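Local coordinates for protein Azi13 (Streptomyces sahachiroi, PDB 5HMB) that probably hydrolyses aryl thioesters, as a PaaI-type hot-dog thioesterase, in the polyketide pathway of azinomycin biosynthesis, at residues A[28-33]-A[57-62]; A[34-39]-A[45-50]. All coordinates share one frame; numbering follows the deposited sequence.

Contact 1 of 2, residues A[28-33]-A[57-62]; sequences DRAVAY and ESVASA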
ATOM      1  N   ASP A  28      -1.845 -14.940 -18.359  1.00 57.36           N
ATOM      2  CA  ASP A  28      -1.855 -13.496 -18.490  1.00 59.76           C
ATOM      3  C   ASP A  28      -3.146 -12.849 -17.994  1.00 53.80           C
ATOM      4  O   ASP A  28      -3.297 -11.628 -18.127  1.00 54.14           O
ATOM      5  CB  ASP A  28      -1.602 -13.116 -19.954  1.00 61.10           C
ATOM      6  CG  ASP A  28      -2.690 -13.625 -20.875  1.00 78.54           C
ATOM      7  OD1 ASP A  28      -3.470 -14.506 -20.445  1.00 72.50           O
ATOM      8  OD2 ASP A  28      -2.767 -13.149 -22.029  1.00 87.45           O
ATOM      9  N   ARG A  29      -4.062 -13.619 -17.409  0.59 53.89           N
ATOM     10  CA  ARG A  29      -5.362 -13.116 -16.992  0.59 52.50           C
ATOM     11  C   ARG A  29      -6.123 -14.230 -16.290  0.59 53.16           C
ATOM     12  O   ARG A  29      -6.089 -15.378 -16.733  0.59 52.23           O
ATOM     13  CB  ARG A  29      -6.167 -12.609 -18.196  0.59 58.50           C
ATOM     14  CG  ARG A  29      -7.619 -12.249 -17.893  0.59 58.66           C
ATOM     15  CD  ARG A  29      -8.207 -11.389 -19.016  0.59 62.63           C
ATOM     16  NE  ARG A  29      -7.797 -11.879 -20.331  0.59 68.71           N
ATOM     17  CZ  ARG A  29      -8.518 -12.700 -21.090  0.59 70.00           C
ATOM     18  NH1 ARG A  29      -8.055 -13.098 -22.269  0.59 68.96           N
ATOM     19  NH2 ARG A  29      -9.707 -13.118 -20.675  0.59 67.82           N
ATOM     20  N   ALA A  30      -6.805 -13.884 -15.205  1.00 43.33           N
ATOM     21  CA  ALA A  30      -7.730 -14.783 -14.535  1.00 46.20           C
ATOM     22  C   ALA A  30      -9.004 -14.007 -14.233  1.00 51.90           C
ATOM     23  O   ALA A  30      -8.937 -12.821 -13.900  1.00 50.72           O
ATOM     24  CB  ALA A  30      -7.134 -15.364 -13.250  1.00 48.66           C
ATOM     25  N   VAL A  31     -10.161 -14.665 -14.375  1.00 47.98           N
ATOM     26  CA  VAL A  31     -11.473 -14.034 -14.223  1.00 46.16           C
ATOM     27  C   VAL A  31     -12.354 -14.946 -13.384  1.00 51.01           C
ATOM     28  O   VAL A  31     -12.504 -16.131 -13.703  1.00 52.33           O
ATOM     29  CB  VAL A  31     -12.156 -13.773 -15.581  1.00 54.84           C
ATOM     30  CG1 VAL A  31     -13.556 -13.203 -15.361  1.00 50.84           C
ATOM     31  CG2 VAL A  31     -11.319 -12.859 -16.464  1.00 43.14           C
ATOM     32  N   ALA A  32     -12.951 -14.403 -12.327  1.00 39.52           N
ATOM     33  CA  ALA A  32     -13.852 -15.182 -11.490  1.00 46.45           C
ATOM     34  C   ALA A  32     -15.107 -14.382 -11.185  1.00 55.70           C
ATOM     35  O   ALA A  32     -15.059 -13.155 -11.049  1.00 53.58           O
ATOM     36  CB  ALA A  32     -13.187 -15.610 -10.178  1.00 44.36           C
ATOM     37  N   TYR A  33     -16.226 -15.092 -11.081  1.00 54.26           N
ATOM     38  CA  TYR A  33     -17.503 -14.515 -10.703  1.00 53.66           C
ATOM     39  C   TYR A  33     -17.824 -14.943  -9.283  1.00 54.38           C
ATOM     40  O   TYR A  33     -17.406 -16.014  -8.836  1.00 59.39           O
ATOM     41  CB  TYR A  33     -18.633 -14.971 -11.639  1.00 59.37           C
ATOM     42  CG  TYR A  33     -18.387 -14.682 -13.102  1.00 62.54           C
ATOM     43  CD1 TYR A  33     -18.480 -13.388 -13.597  1.00 65.09           C
ATOM     44  CD2 TYR A  33     -18.070 -15.704 -13.992  1.00 69.16           C
ATOM     45  CE1 TYR A  33     -18.259 -13.108 -14.939  1.00 61.70           C
ATOM     46  CE2 TYR A  33     -17.849 -15.437 -15.340  1.00 65.09           C
ATOM     47  CZ  TYR A  33     -17.946 -14.136 -15.804  1.00 74.79           C
ATOM     48  OH  TYR A  33     -17.732 -13.856 -17.131  1.00 72.28           O
ATOM     49  N   GLU A  57      -6.743 -11.622  -3.483  1.00 40.27           N
ATOM     50  CA  GLU A  57      -5.665 -12.584  -3.278  1.00 41.30           C
ATOM     51  C   GLU A  57      -5.892 -13.840  -4.116  1.00 38.58           C
ATOM     52  O   GLU A  57      -5.000 -14.272  -4.860  1.00 40.40           O
ATOM     53  CB  GLU A  57      -5.538 -12.917  -1.785  1.00 35.40           C
ATOM     54  CG  GLU A  57      -4.230 -13.684  -1.457  1.00 38.43           C
ATOM     55  CD  GLU A  57      -2.998 -12.781  -1.529  1.00 45.28           C
ATOM     56  OE1 GLU A  57      -3.140 -11.560  -1.301  1.00 48.51           O
ATOM     57  OE2 GLU A  57      -1.892 -13.283  -1.809  1.00 52.11           O
ATOM     58  N   SER A  58      -7.103 -14.412  -4.050  1.00 47.66           N
ATOM     59  CA  SER A  58      -7.404 -15.653  -4.774  1.00 40.41           C
ATOM     60  C   SER A  58      -7.230 -15.488  -6.280  1.00 44.27           C
ATOM     61  O   SER A  58      -6.634 -16.346  -6.944  1.00 48.46           O
ATOM     62  CB  SER A  58      -8.839 -16.109  -4.486  1.00 40.14           C
ATOM     63  OG  SER A  58      -9.111 -16.289  -3.111  1.00 39.04           O
ATOM     64  N   VAL A  59      -7.800 -14.426  -6.857  1.00 40.61           N
ATOM     65  CA  VAL A  59      -7.795 -14.326  -8.314  1.00 38.03           C
ATOM     66  C   VAL A  59      -6.382 -14.041  -8.826  1.00 45.50           C
ATOM     67  O   VAL A  59      -5.942 -14.603  -9.840  1.00 41.32           O
ATOM     68  CB  VAL A  59      -8.813 -13.277  -8.803  1.00 46.55           C
ATOM     69  CG1 VAL A  59      -8.804 -13.229 -10.313  1.00 44.12           C
ATOM     70  CG2 VAL A  59     -10.232 -13.607  -8.306  1.00 38.61           C
ATOM     71  N   ALA A  60      -5.639 -13.184  -8.130  1.00 38.69           N
ATOM     72  CA  ALA A  60      -4.262 -12.929  -8.536  1.00 38.07           C
ATOM     73  C   ALA A  60      -3.386 -14.175  -8.357  1.00 45.05           C
ATOM     74  O   ALA A  60      -2.566 -14.494  -9.230  1.00 43.85           O
ATOM     75  CB  ALA A  60      -3.703 -11.737  -7.756  1.00 36.59           C
ATOM     76  N   SER A  61      -3.550 -14.904  -7.244  1.00 42.67           N
ATOM     77  CA  SER A  61      -2.718 -16.092  -7.022  1.00 41.64           C
ATOM     78  C   SER A  61      -2.965 -17.140  -8.091  1.00 47.81           C
ATOM     79  O   SER A  61      -2.027 -17.817  -8.534  1.00 44.49           O
ATOM     80  CB  SER A  61      -2.987 -16.712  -5.647  1.00 43.14           C
ATOM     81  OG  SER A  61      -2.331 -16.011  -4.607  1.00 55.69           O
ATOM     82  N   ALA A  62      -4.230 -17.314  -8.488  1.00 43.27           N
ATOM     83  CA  ALA A  62      -4.544 -18.249  -9.563  1.00 49.27           C
ATOM     84  C   ALA A  62      -3.788 -17.887 -10.825  1.00 51.14           C
ATOM     85  O   ALA A  62      -3.209 -18.755 -11.483  1.00 42.19           O
ATOM     86  CB  ALA A  62      -6.049 -18.265  -9.840  1.00 50.72           C
TER

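Contact 2 of 2, residues A[34-39]-A[45-50]; sequences WSVRAD and GILHGG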
ATOM      1  N   TRP A  34     -18.573 -14.103  -8.584  1.00 43.58           N
ATOM      2  CA  TRP A  34     -19.010 -14.397  -7.224  1.00 47.57           C
ATOM      3  C   TRP A  34     -20.094 -13.391  -6.855  1.00 52.16           C
ATOM      4  O   TRP A  34     -20.385 -12.456  -7.608  1.00 53.30           O
ATOM      5  CB  TRP A  34     -17.843 -14.347  -6.240  1.00 48.83           C
ATOM      6  CG  TRP A  34     -17.116 -13.033  -6.218  1.00 45.26           C
ATOM      7  CD1 TRP A  34     -16.353 -12.492  -7.221  1.00 40.14           C
ATOM      8  CD2 TRP A  34     -17.062 -12.101  -5.126  1.00 38.17           C
ATOM      9  NE1 TRP A  34     -15.833 -11.281  -6.813  1.00 40.41           N
ATOM     10  CE2 TRP A  34     -16.259 -11.019  -5.536  1.00 39.58           C
ATOM     11  CE3 TRP A  34     -17.610 -12.085  -3.837  1.00 44.30           C
ATOM     12  CZ2 TRP A  34     -15.986  -9.937  -4.705  1.00 36.80           C
ATOM     13  CZ3 TRP A  34     -17.337 -11.014  -3.014  1.00 46.17           C
ATOM     14  CH2 TRP A  34     -16.525  -9.955  -3.450  1.00 45.61           C
ATOM     15  N   SER A  35     -20.678 -13.583  -5.679  1.00 51.99           N
ATOM     16  CA  SER A  35     -21.796 -12.770  -5.240  1.00 57.43           C
ATOM     17  C   SER A  35     -21.678 -12.474  -3.756  1.00 56.46           C
ATOM     18  O   SER A  35     -21.136 -13.274  -2.994  1.00 53.09           O
ATOM     19  CB  SER A  35     -23.128 -13.465  -5.506  1.00 59.02           C
ATOM     20  OG  SER A  35     -24.173 -12.743  -4.876  1.00 81.25           O
ATOM     21  N   VAL A  36     -22.188 -11.307  -3.356  1.00 47.43           N
ATOM     22  CA  VAL A  36     -22.325 -10.995  -1.941  1.00 53.77           C
ATOM     23  C   VAL A  36     -23.367 -11.921  -1.324  1.00 63.64           C
ATOM     24  O   VAL A  36     -24.408 -12.206  -1.931  1.00 64.90           O
ATOM     25  CB  VAL A  36     -22.712  -9.518  -1.752  1.00 51.58           C
ATOM     26  CG1 VAL A  36     -22.556  -9.118  -0.310  1.00 43.98           C
ATOM     27  CG2 VAL A  36     -21.874  -8.623  -2.662  1.00 56.76           C
ATOM     28  N   ARG A  37     -23.091 -12.406  -0.117  1.00 58.68           N
ATOM     29  CA  ARG A  37     -23.984 -13.331   0.566  1.00 54.73           C
ATOM     30  C   ARG A  37     -24.174 -12.871   1.996  1.00 64.25           C
ATOM     31  O   ARG A  37     -23.377 -12.094   2.528  1.00 67.88           O
ATOM     32  CB  ARG A  37     -23.443 -14.775   0.574  1.00 56.50           C
ATOM     33  CG  ARG A  37     -23.279 -15.419  -0.777  1.00 51.98           C
ATOM     34  CD  ARG A  37     -22.937 -16.915  -0.629  1.00 61.68           C
ATOM     35  NE  ARG A  37     -22.067 -17.181   0.519  1.00 67.18           N
ATOM     36  CZ  ARG A  37     -20.810 -17.614   0.429  1.00 64.88           C
ATOM     37  NH1 ARG A  37     -20.267 -17.845  -0.756  1.00 63.17           N
ATOM     38  NH2 ARG A  37     -20.097 -17.830   1.527  1.00 65.42           N
ATOM     39  N   ALA A  38     -25.236 -13.383   2.620  1.00 74.65           N
ATOM     40  CA  ALA A  38     -25.569 -12.981   3.982  1.00 71.09           C
ATOM     41  C   ALA A  38     -24.421 -13.267   4.950  1.00 65.91           C
ATOM     42  O   ALA A  38     -24.112 -12.440   5.816  1.00 71.43           O
ATOM     43  CB  ALA A  38     -26.848 -13.687   4.433  1.00 70.20           C
ATOM     44  N   ASP A  39     -23.774 -14.425   4.819  1.00 64.37           N
ATOM     45  CA  ASP A  39     -22.694 -14.797   5.730  1.00 70.47           C
ATOM     46  C   ASP A  39     -21.383 -14.068   5.449  1.00 66.22           C
ATOM     47  O   ASP A  39     -20.449 -14.181   6.250  1.00 59.60           O
ATOM     48  CB  ASP A  39     -22.454 -16.312   5.681  1.00 69.12           C
ATOM     49  CG  ASP A  39     -22.221 -16.824   4.276  1.00 71.68           C
ATOM     50  OD1 ASP A  39     -22.729 -16.194   3.323  1.00 73.34           O
ATOM     51  OD2 ASP A  39     -21.535 -17.857   4.123  1.00 66.21           O
ATOM     52  N   GLY A  45     -24.870  -4.675   7.010  1.00 68.62           N
ATOM     53  CA  GLY A  45     -25.467  -5.178   5.785  1.00 69.57           C
ATOM     54  C   GLY A  45     -24.663  -5.035   4.505  1.00 75.04           C
ATOM     55  O   GLY A  45     -25.215  -5.274   3.423  1.00 70.77           O
ATOM     56  N   ILE A  46     -23.386  -4.660   4.573  1.00 57.26           N
ATOM     57  CA  ILE A  46     -22.550  -4.607   3.381  1.00 62.41           C
ATOM     58  C   ILE A  46     -21.432  -5.644   3.490  1.00 52.43           C
ATOM     59  O   ILE A  46     -21.132  -6.185   4.558  1.00 53.96           O
ATOM     60  CB  ILE A  46     -21.969  -3.204   3.133  1.00 53.34           C
ATOM     61  CG1 ILE A  46     -21.022  -2.823   4.258  1.00 60.28           C
ATOM     62  CG2 ILE A  46     -23.086  -2.186   3.015  1.00 62.06           C
ATOM     63  CD1 ILE A  46     -20.514  -1.420   4.142  1.00 69.47           C
ATOM     64  N   LEU A  47     -20.824  -5.932   2.348  1.00 49.17           N
ATOM     65  CA  LEU A  47     -19.754  -6.918   2.298  1.00 50.16           C
ATOM     66  C   LEU A  47     -18.620  -6.543   3.244  1.00 46.32           C
ATOM     67  O   LEU A  47     -18.128  -5.413   3.224  1.00 46.10           O
ATOM     68  CB  LEU A  47     -19.230  -7.037   0.873  1.00 51.15           C
ATOM     69  CG  LEU A  47     -18.251  -8.185   0.623  1.00 44.63           C
ATOM     70  CD1 LEU A  47     -18.897  -9.532   0.940  1.00 41.93           C
ATOM     71  CD2 LEU A  47     -17.748  -8.134  -0.802  1.00 47.56           C
ATOM     72  N   HIS A  48     -18.235  -7.495   4.095  1.00 49.79           N
ATOM     73  CA  HIS A  48     -17.008  -7.383   4.876  1.00 43.42           C
ATOM     74  C   HIS A  48     -15.841  -7.072   3.948  1.00 48.31           C
ATOM     75  O   HIS A  48     -15.718  -7.661   2.871  1.00 41.87           O
ATOM     76  CB  HIS A  48     -16.767  -8.696   5.627  1.00 48.80           C
ATOM     77  CG  HIS A  48     -15.750  -8.610   6.716  1.00 48.92           C
ATOM     78  ND1 HIS A  48     -14.397  -8.490   6.469  1.00 47.67           N
ATOM     79  CD2 HIS A  48     -15.883  -8.669   8.062  1.00 50.07           C
ATOM     80  CE1 HIS A  48     -13.743  -8.468   7.616  1.00 45.36           C
ATOM     81  NE2 HIS A  48     -14.623  -8.569   8.600  1.00 50.45           N
ATOM     82  N   GLY A  49     -15.009  -6.112   4.349  1.00 41.58           N
ATOM     83  CA  GLY A  49     -13.909  -5.697   3.501  1.00 37.45           C
ATOM     84  C   GLY A  49     -12.885  -6.795   3.278  1.00 45.24           C
ATOM     85  O   GLY A  49     -12.292  -6.877   2.207  1.00 35.07           O
ATOM     86  N   GLY A  50     -12.651  -7.639   4.289  1.00 35.45           N
ATOM     87  CA  GLY A  50     -11.734  -8.754   4.118  1.00 44.01           C
ATOM     88  C   GLY A  50     -12.122  -9.673   2.980  1.00 41.82           C
ATOM     89  O   GLY A  50     -11.255 -10.265   2.343  1.00 45.93           O
TER

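Contact 1 of 2, residues A[28-33]-A[57-62]
Ala30 and Ala32 on strand 29-35 meet Val59 on helix 49-68, joining the curved antiparallel sheet of the hot-dog fold to the long helix it wraps. The CA atoms of Ala30 and Val59 stand 6.2 Å apart, the nearest pair of the two segments. So close an approach of strand and helix is consistent with the small methyls on the strand side, and the two segments together bury 157 Å².

The apolar packing centres on the two branches of Val59. CG1 lies anti to the backbone N (chi1 -179°), which leaves CG2 beside that nitrogen, and the fork straddles two strand positions: CG1 reaches Ala30 CB at 4.0 Å, while CG2 meets Ala32 CB. Both alanines point their CB toward the helix, and the alternation of the strand turns Val31 away to touch Thr95 and Thr97. On the helix, Ala62 also faces the strand, but it packs on Phe22 and Ile25 of strand 21-26.

Backbone hydrogen bonds hold the strand in the sheet: Ala30 pairs with Ala98, and Val31 with Glu23 and Arg24, in the strands to its two sides. The remaining contacts set side chain against backbone carbonyl, without hydrogen bonding. Ala30 CB lies 3.7 Å from Val59 O, and Val59 CG1 comes to 3.6 Å from Ala30 O.

Contact 2 of 2, residues A[34-39]-A[45-50]
Val36 and Leu47 bring their CA atoms to 6.4 Å, where the chain leaving strand 29-35 passes the turn that leads into helix 49-68. The contact between the segments is apolar, and each branch of Leu47 has its own partner. CD2 meets the edge of the Trp34 indole near the ring plane, 3.4 Å from CH2. CD1 lies 3.9 Å from Val36 CG1, the Val36 and Leu47 side chains running aslant to one another.

Trp34 holds its CG between the backbone N and carbonyl carbon (chi1 58°); with chi2 at -67°, this brings the CZ3-CH2 edge of the six-membered ring against Leu47 CD2, while NE1 is hydrogen-bonded to Ser96 OG. Polar bonds shape each segment separately. Arg37 forms a side-on salt bridge with Asp39: NE donates to OD1 at 3.0 Å, on the syn lone pair, and NH2 donates to OD2; both oxygens lie in the guanidinium plane. NH2 also bonds to His17 O, tying this turn to helix 13-18. His48 is the N-cap of helix 49-68, its ND1 accepting from Gly50 N at 2.9 Å in the ring plane, although the bond is bent to 140°.

Trp34 also packs on Val51 and Val55 of helix 49-68 and, like Val36, on Leu94 of strand 93-100, so the Leu47 contact sits where the start of that helix meets the sheet.

How the contacts relate
Contacts 1 and 2 are two points of attachment between the same strand, 29-35, and the same helix, 49-68, with centres about 19 Å apart. The centre of contact 1 lies about 5 Å from the centre of the chain, that of contact 2 about 14 Å, near the helix N-terminus. Their segments adjoin at Tyr33 and Trp34. Across the subunit interface, His48 NE2 is hydrogen-bonded to Ser58 OG of the second subunit, linking contact 2 of one chain to the contact 1 helix of the other. Thioesterases of this fold generally place active sites at such interfaces, so this pairing is consistent with a site nearby, whereas the touching residues of both contacts are buried packing.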